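Local structure of polyisoprenyl-teichoic acid--peptidoglycan teichoic acid transferase TagV (Bacillus subtilis, 6UF3) at residues G12-A17 against V94-F99; G20-S25 against A66-G71; D112-F117 against L144-M149. The protein belongs to the LytR-CpsA-Psr family of bacterial cell-envelope proteins and has an alpha/beta fold built around a mixed beta-sheet. One frame throughout, in Å; residues are numbered along the deposited sequence.

Contact 1: residues G12-A17 against V94-F99; sequences GIEDYA and VDFDGF
Gly-12 and Val-94 form a parallel beta bridge where the ends of two neighbouring strands meet. The backbone joins the two strands here. Ile-13 N donates to Val-94 O at 2.9 Å, and the bond is nearly straight, with an N-H...O angle of 167°. A CA-H...O contact continues the pairing one residue on, with Asp-95 CA 3.1 Å from Ile-13 O.

Asp-95 is the N-cap of the helix that follows. Its CG sits between the backbone N and the carbonyl carbon (chi1 72°). Gly-98 N donates to Asp-95 OD1 at 2.9 Å, nearly along the C-O axis of that oxygen. This bond would help fix the carboxylate against the first helical turn.

One water joins the two segments. It accepts from Tyr-16 OH at 2.7 Å and from Asp-95 N at 3.2 Å. Tyr-16 also packs on the capping side chain, which it crosses at about a right angle. Tyr-16 CE2 lies 3.5 Å from Asp-95 CG.

A CH-pi contact adds to the packing. Glu-14 CB lies over one face of the Phe-96 ring, 4.0 Å from its centroid. Glu-14 CG also lies over that face, nearest Phe-96 CE2, and the chain beyond is extended. Its carboxylate is turned only 19° from the ring plane.

Strand 6-13 lies in the mixed sheet between strands 90-94 and 25-34, and Gly-12 also bonds through its backbone to Asp-26 and Ser-27. Phe-96 begins helix 96-105 and reaches Leu-144 and Arg-148 of helix 140-148.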
# COMPACT_ATOMS: atom_id res chain seq x y z
N GLY A 12 -4.09 -2.46 -3.19
CA GLY A 12 -5.40 -2.87 -2.72
C GLY A 12 -6.45 -2.58 -3.79
O GLY A 12 -6.52 -1.46 -4.30
N ILE A 13 -7.22 -3.62 -4.14
CA ILE A 13 -8.22 -3.52 -5.20
C ILE A 13 -9.53 -4.14 -4.73
O ILE A 13 -9.59 -4.83 -3.72
CB ILE A 13 -7.75 -4.20 -6.50
CG1 ILE A 13 -7.65 -5.71 -6.29
CG2 ILE A 13 -6.41 -3.64 -6.96
CD1 ILE A 13 -7.33 -6.45 -7.56
N GLU A 14 -10.60 -3.86 -5.47
CA GLU A 14 -11.88 -4.50 -5.23
C GLU A 14 -12.07 -5.70 -6.15
O GLU A 14 -12.27 -6.83 -5.69
CB GLU A 14 -13.03 -3.50 -5.41
CG GLU A 14 -14.41 -4.13 -5.22
CD GLU A 14 -15.53 -3.11 -5.15
OE1 GLU A 14 -15.25 -1.89 -5.15
OE2 GLU A 14 -16.71 -3.53 -5.08
N ASP A 15 -11.98 -5.48 -7.46
CA ASP A 15 -12.20 -6.52 -8.47
C ASP A 15 -10.88 -6.84 -9.16
O ASP A 15 -10.28 -5.97 -9.80
CB ASP A 15 -13.24 -6.08 -9.50
CG ASP A 15 -14.60 -5.80 -8.89
OD1 ASP A 15 -15.13 -6.69 -8.18
OD2 ASP A 15 -15.14 -4.70 -9.11
N TYR A 16 -10.44 -8.10 -9.05
CA TYR A 16 -9.38 -8.59 -9.93
C TYR A 16 -9.80 -8.60 -11.39
O TYR A 16 -8.94 -8.54 -12.27
CB TYR A 16 -8.95 -9.99 -9.51
CG TYR A 16 -7.95 -10.06 -8.37
CD1 TYR A 16 -6.65 -9.62 -8.53
CD2 TYR A 16 -8.31 -10.60 -7.15
CE1 TYR A 16 -5.73 -9.69 -7.49
CE2 TYR A 16 -7.41 -10.68 -6.10
CZ TYR A 16 -6.12 -10.22 -6.28
OH TYR A 16 -5.22 -10.30 -5.23
N ALA A 17 -11.10 -8.68 -11.68
CA ALA A 17 -11.56 -8.75 -13.07
C ALA A 17 -12.90 -8.06 -13.23
O ALA A 17 -13.89 -8.46 -12.60
CB ALA A 17 -11.67 -10.22 -13.54
N VAL A 94 -3.96 -7.37 -3.06
CA VAL A 94 -5.02 -7.97 -2.26
C VAL A 94 -6.36 -7.35 -2.64
O VAL A 94 -6.46 -6.13 -2.83
CB VAL A 94 -4.71 -7.84 -0.75
CG1 VAL A 94 -4.94 -6.41 -0.21
CG2 VAL A 94 -5.46 -8.86 0.02
N ASP A 95 -7.39 -8.20 -2.82
CA ASP A 95 -8.74 -7.70 -3.02
C ASP A 95 -9.44 -7.72 -1.66
O ASP A 95 -8.79 -7.95 -0.62
CB ASP A 95 -9.47 -8.47 -4.15
CG ASP A 95 -9.87 -9.89 -3.77
OD1 ASP A 95 -9.39 -10.40 -2.74
OD2 ASP A 95 -10.66 -10.47 -4.54
N PHE A 96 -10.73 -7.38 -1.64
CA PHE A 96 -11.43 -7.22 -0.36
C PHE A 96 -11.45 -8.53 0.42
O PHE A 96 -11.19 -8.56 1.63
CB PHE A 96 -12.86 -6.73 -0.57
CG PHE A 96 -12.97 -5.29 -1.00
CD1 PHE A 96 -11.84 -4.50 -1.11
CD2 PHE A 96 -14.21 -4.74 -1.29
CE1 PHE A 96 -11.95 -3.18 -1.50
CE2 PHE A 96 -14.33 -3.42 -1.69
CZ PHE A 96 -13.19 -2.64 -1.79
N ASP A 97 -11.80 -9.63 -0.26
CA ASP A 97 -11.88 -10.92 0.42
C ASP A 97 -10.51 -11.36 0.92
O ASP A 97 -10.37 -11.83 2.06
CB ASP A 97 -12.47 -11.98 -0.52
CG ASP A 97 -12.69 -13.31 0.18
OD1 ASP A 97 -11.85 -14.23 -0.00
OD2 ASP A 97 -13.69 -13.43 0.92
N GLY A 98 -9.49 -11.22 0.07
CA GLY A 98 -8.14 -11.58 0.49
C GLY A 98 -7.67 -10.75 1.66
O GLY A 98 -7.00 -11.25 2.57
N PHE A 99 -8.02 -9.47 1.67
CA PHE A 99 -7.59 -8.59 2.75
C PHE A 99 -8.21 -9.01 4.07
O PHE A 99 -7.52 -9.08 5.10
CB PHE A 99 -7.97 -7.14 2.42
CG PHE A 99 -7.73 -6.18 3.57
CD1 PHE A 99 -6.46 -5.70 3.83
CD2 PHE A 99 -8.78 -5.79 4.38
CE1 PHE A 99 -6.24 -4.84 4.89
CE2 PHE A 99 -8.57 -4.92 5.44
CZ PHE A 99 -7.30 -4.44 5.69
O HOH W 1 -6.36 -11.19 -2.99

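Contact 2: residues G20-S25 against A66-G71; sequences GQKGRS and AAYSKG
Tyr-68 lies against Lys-22 and Gly-23 where two loops of the alpha/beta fold meet. One loop leads into strand 25-34. The other makes a type I turn, closed by Lys-70 N to Ala-67 O, just before helix 72-84. No direct hydrogen bond joins the two segments.

Tyr-68 can be followed outward. Its CB is 3.4 Å from Gly-23 O and also faces the backbone N of Ser-25. CG, placed anti to the backbone N (chi1 -157°), also lies near Gly-23 O. Next along the ring, CD1 comes within 3.2 Å of Gly-23 O, which sits at the ring edge near its plane. Tyr-68 CE1 then lies 3.8 Å from Lys-22 CB, with Lys-22 CD a little farther. The OH at the tip leaves this contact and packs on Ile-13 and Tyr-16.

Backbone oxygens are also met closely. Lys-22 CB is 3.1 Å from Tyr-68 O. Ser-69 CA makes a CA-H...O contact of 3.2 Å with Lys-22 O. The carboxamide of Gln-21 rests beside Ser-69 O without bonding to it.

Waters supply the polar links. One accepts from Gly-71 N at 2.8 Å and, weakly, from Lys-22 N. Another joins Ser-25 OG to Tyr-68 N. Within segment 66-71, Ser-69 OG donates to Ala-66 O at 2.6 Å, approaching from the side of the carbonyl.

Arg-24 is bent at chi3 (87°), which turns NE out of line with the chain before it. NH2 makes a weak hydrogen bond to Asn-65 OD1. Ala-66 CB lies over one face of the guanidinium, offset toward the rim, 3.9 Å from Arg-24 NH2.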
# COMPACT_ATOMS: atom_id res chain seq x y z
N GLY A 20 -14.31 -6.45 -18.76
CA GLY A 20 -13.45 -7.05 -19.76
C GLY A 20 -11.97 -6.92 -19.50
O GLY A 20 -11.18 -7.54 -20.23
N GLN A 21 -11.57 -6.14 -18.49
CA GLN A 21 -10.17 -5.97 -18.11
C GLN A 21 -10.01 -6.26 -16.62
O GLN A 21 -10.48 -7.29 -16.13
CB GLN A 21 -9.68 -4.55 -18.43
CG GLN A 21 -9.39 -4.27 -19.92
CD GLN A 21 -8.99 -2.81 -20.18
OE1 GLN A 21 -9.79 -1.90 -19.98
NE2 GLN A 21 -7.75 -2.60 -20.60
N LYS A 22 -9.36 -5.35 -15.89
CA LYS A 22 -9.23 -5.40 -14.44
C LYS A 22 -9.90 -4.17 -13.82
O LYS A 22 -10.28 -3.23 -14.52
CB LYS A 22 -7.76 -5.48 -14.01
CG LYS A 22 -6.88 -6.38 -14.86
CD LYS A 22 -6.48 -7.64 -14.12
CE LYS A 22 -5.99 -8.72 -15.09
NZ LYS A 22 -5.94 -10.06 -14.46
N GLY A 23 -10.04 -4.19 -12.49
CA GLY A 23 -10.62 -3.06 -11.79
C GLY A 23 -9.60 -1.97 -11.48
O GLY A 23 -8.40 -2.16 -11.62
N ARG A 24 -10.10 -0.82 -11.05
CA ARG A 24 -9.21 0.24 -10.59
C ARG A 24 -8.64 -0.11 -9.22
O ARG A 24 -9.29 -0.76 -8.40
CB ARG A 24 -9.94 1.58 -10.52
CG ARG A 24 -10.50 2.04 -11.86
CD ARG A 24 -11.47 3.19 -11.69
NE ARG A 24 -10.78 4.48 -11.69
CZ ARG A 24 -10.61 5.23 -12.78
NH1 ARG A 24 -11.10 4.83 -13.95
NH2 ARG A 24 -9.97 6.39 -12.69
N SER A 25 -7.40 0.31 -8.98
CA SER A 25 -6.82 0.11 -7.66
C SER A 25 -7.37 1.16 -6.70
O SER A 25 -7.72 2.28 -7.09
CB SER A 25 -5.29 0.17 -7.72
OG SER A 25 -4.84 1.41 -8.23
N ALA A 66 -6.34 4.21 -12.51
CA ALA A 66 -6.79 3.57 -13.74
C ALA A 66 -5.75 2.61 -14.31
O ALA A 66 -6.10 1.80 -15.17
CB ALA A 66 -7.15 4.63 -14.79
N ALA A 67 -4.49 2.68 -13.85
CA ALA A 67 -3.47 1.82 -14.43
C ALA A 67 -3.83 0.34 -14.30
O ALA A 67 -3.65 -0.43 -15.23
CB ALA A 67 -2.11 2.07 -13.77
N TYR A 68 -4.33 -0.06 -13.12
CA TYR A 68 -4.68 -1.47 -12.93
C TYR A 68 -5.80 -1.88 -13.86
O TYR A 68 -5.87 -3.04 -14.28
CB TYR A 68 -5.06 -1.72 -11.47
CG TYR A 68 -4.90 -3.16 -11.02
CD1 TYR A 68 -5.92 -4.07 -11.19
CD2 TYR A 68 -3.72 -3.59 -10.41
CE1 TYR A 68 -5.79 -5.39 -10.79
CE2 TYR A 68 -3.58 -4.92 -10.00
CZ TYR A 68 -4.62 -5.81 -10.19
OH TYR A 68 -4.51 -7.13 -9.80
N SER A 69 -6.69 -0.94 -14.20
CA SER A 69 -7.78 -1.24 -15.10
C SER A 69 -7.35 -1.21 -16.56
O SER A 69 -8.16 -1.52 -17.43
CB SER A 69 -8.92 -0.25 -14.89
OG SER A 69 -8.58 0.99 -15.47
N LYS A 70 -6.11 -0.82 -16.84
CA LYS A 70 -5.63 -0.67 -18.21
C LYS A 70 -4.31 -1.41 -18.39
O LYS A 70 -3.32 -0.86 -18.87
CB LYS A 70 -5.51 0.81 -18.55
CG LYS A 70 -6.84 1.53 -18.52
CD LYS A 70 -6.72 2.93 -19.07
CE LYS A 70 -8.04 3.68 -18.99
NZ LYS A 70 -9.15 2.91 -19.60
N GLY A 71 -4.29 -2.68 -17.99
CA GLY A 71 -3.10 -3.50 -18.11
C GLY A 71 -2.76 -4.31 -16.88
O GLY A 71 -1.78 -5.06 -16.87
O HOH W 2 -6.55 -4.33 -17.48
O HOH W 3 -3.45 1.46 -10.64

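Contact 3: residues D112-F117 against L144-M149; sequences DVPFDF and LAYARM
Val-113 and Tyr-146 have their CA atoms 8.9 Å apart, and Phe-117 and Met-149 theirs 9.0 Å apart, so every approach involves at least one side chain. The contact packs the end of strand 109-113, the following loop and the start of strand 117-119 against the end of helix 140-148 and Met-149 just after it. At its centre is a Met-aromatic pair.

Met-149 CE stands over the middle of the Phe-117 ring, 3.5 Å from the centroid and only 3° off the ring normal. SD is farther from that centroid, at 4.7 Å, and lies obliquely to it. The Met-149 chain bends at chi2 (-91°) and again at chi3. Its CG also touches the ring, 3.5 Å from Phe-117 CE2. The CE methyl also meets a second aromatic residue tip to tip, with Phe-115 CZ 3.6 Å from Met-149 CE.

Tyr-146 comes to Phe-117 at the ring edge instead. Its CD1 lies near the plane of the Phe-117 ring, 3.7 Å from CZ, and the two side chains cross at about a right angle. Farther along Tyr-146, CE1 packs on Val-113 CG2.

Phe-117 also stacks on Phe-131. Gln-166 bonds both to Tyr-146 OH and to Asp-112 O, tying the polar end of the tyrosine to the strand. Arg-163 NH1 bonds to the backbone O of both Tyr-146 and Met-149. Beside the phenol, Pro-114 reaches in tip to tip, its CD near the plane of the tyrosine ring and 3.3 Å from Tyr-146 OH.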
# COMPACT_ATOMS: atom_id res chain seq x y z
N ASP A 112 -5.29 2.91 16.12
CA ASP A 112 -5.72 4.06 16.91
C ASP A 112 -6.76 4.83 16.09
O ASP A 112 -6.41 5.60 15.19
CB ASP A 112 -4.53 4.94 17.27
CG ASP A 112 -4.84 5.92 18.39
OD1 ASP A 112 -5.98 5.91 18.89
OD2 ASP A 112 -3.93 6.69 18.77
N VAL A 113 -8.03 4.60 16.40
CA VAL A 113 -9.15 5.22 15.68
C VAL A 113 -9.16 6.73 15.95
O VAL A 113 -9.10 7.15 17.11
CB VAL A 113 -10.48 4.58 16.13
CG1 VAL A 113 -11.66 5.28 15.47
CG2 VAL A 113 -10.47 3.10 15.79
N PRO A 114 -9.25 7.57 14.91
CA PRO A 114 -9.15 9.02 15.12
C PRO A 114 -10.42 9.66 15.67
O PRO A 114 -10.35 10.64 16.42
CB PRO A 114 -8.82 9.55 13.73
CG PRO A 114 -9.46 8.58 12.81
CD PRO A 114 -9.32 7.23 13.48
N PHE A 115 -11.59 9.12 15.31
CA PHE A 115 -12.85 9.68 15.76
C PHE A 115 -13.94 8.62 15.63
O PHE A 115 -13.78 7.64 14.90
CB PHE A 115 -13.23 10.94 14.97
CG PHE A 115 -13.21 10.73 13.48
CD1 PHE A 115 -14.32 10.23 12.82
CD2 PHE A 115 -12.07 11.02 12.74
CE1 PHE A 115 -14.30 10.02 11.46
CE2 PHE A 115 -12.05 10.82 11.38
CZ PHE A 115 -13.16 10.32 10.74
N ASP A 116 -15.04 8.85 16.33
CA ASP A 116 -16.16 7.91 16.29
C ASP A 116 -16.85 7.96 14.94
O ASP A 116 -17.12 9.04 14.41
CB ASP A 116 -17.15 8.23 17.41
CG ASP A 116 -16.62 7.88 18.78
OD1 ASP A 116 -15.48 8.29 19.10
OD2 ASP A 116 -17.33 7.19 19.54
N PHE A 117 -17.14 6.78 14.38
CA PHE A 117 -17.89 6.71 13.13
C PHE A 117 -18.37 5.29 12.91
O PHE A 117 -17.75 4.34 13.38
CB PHE A 117 -17.05 7.18 11.93
CG PHE A 117 -15.98 6.20 11.51
CD1 PHE A 117 -14.73 6.22 12.10
CD2 PHE A 117 -16.22 5.28 10.51
CE1 PHE A 117 -13.74 5.33 11.71
CE2 PHE A 117 -15.24 4.38 10.11
CZ PHE A 117 -14.00 4.41 10.72
N LEU A 144 -11.61 -3.93 7.02
CA LEU A 144 -12.00 -3.52 5.67
C LEU A 144 -12.89 -2.29 5.71
O LEU A 144 -12.67 -1.33 4.96
CB LEU A 144 -12.72 -4.67 4.96
CG LEU A 144 -13.15 -4.35 3.52
CD1 LEU A 144 -11.91 -4.08 2.68
CD2 LEU A 144 -13.99 -5.47 2.91
N ALA A 145 -13.91 -2.30 6.58
CA ALA A 145 -14.77 -1.12 6.69
C ALA A 145 -13.98 0.11 7.12
O ALA A 145 -14.24 1.22 6.65
CB ALA A 145 -15.92 -1.39 7.66
N TYR A 146 -13.02 -0.08 8.02
CA TYR A 146 -12.14 1.00 8.44
C TYR A 146 -11.36 1.57 7.25
O TYR A 146 -11.24 2.79 7.10
CB TYR A 146 -11.19 0.48 9.52
CG TYR A 146 -10.36 1.54 10.22
CD1 TYR A 146 -10.93 2.39 11.15
CD2 TYR A 146 -8.99 1.67 9.95
CE1 TYR A 146 -10.17 3.34 11.81
CE2 TYR A 146 -8.23 2.62 10.60
CZ TYR A 146 -8.82 3.45 11.53
OH TYR A 146 -8.09 4.41 12.18
N ALA A 147 -10.83 0.68 6.40
CA ALA A 147 -10.04 1.12 5.26
C ALA A 147 -10.89 1.81 4.21
O ALA A 147 -10.39 2.68 3.49
CB ALA A 147 -9.31 -0.07 4.62
N ARG A 148 -12.17 1.43 4.10
CA ARG A 148 -13.02 1.92 3.02
C ARG A 148 -13.76 3.20 3.34
O ARG A 148 -14.24 3.87 2.42
CB ARG A 148 -14.04 0.84 2.63
CG ARG A 148 -13.44 -0.36 1.93
CD ARG A 148 -14.49 -1.43 1.69
NE ARG A 148 -15.43 -1.07 0.63
CZ ARG A 148 -16.62 -1.64 0.46
NH1 ARG A 148 -17.02 -2.60 1.29
NH2 ARG A 148 -17.41 -1.25 -0.53
N MET A 149 -13.87 3.57 4.62
CA MET A 149 -14.70 4.71 5.00
C MET A 149 -14.25 5.98 4.28
O MET A 149 -13.05 6.24 4.15
CB MET A 149 -14.66 4.93 6.51
CG MET A 149 -15.62 6.00 7.00
SD MET A 149 -14.87 7.64 7.06
CE MET A 149 -13.89 7.50 8.55

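Overall arrangement
Contact 1 is a surface contact, while contacts 2 and 3 are partly buried. Contacts 1 and 2 adjoin: Tyr-16 CD1 is 3.5 Å from Tyr-68 OH, and Asp-15 O probably accepts from Gly-23 N. Contacts 1 and 3 share the packing of helix 96-105 on helix 140-148, where Phe-96 CE2 is 3.5 Å from Arg-148 NE. Contacts 2 and 3 do not touch, with nearest atoms about 11 Å apart. The chemistry follows the place. Contact 1, at the sheet, has a direct backbone bond and a helix cap. Contact 2, between loops, relies on packing and waters. Contact 3, between strand and helix, is apolar and largely aromatic.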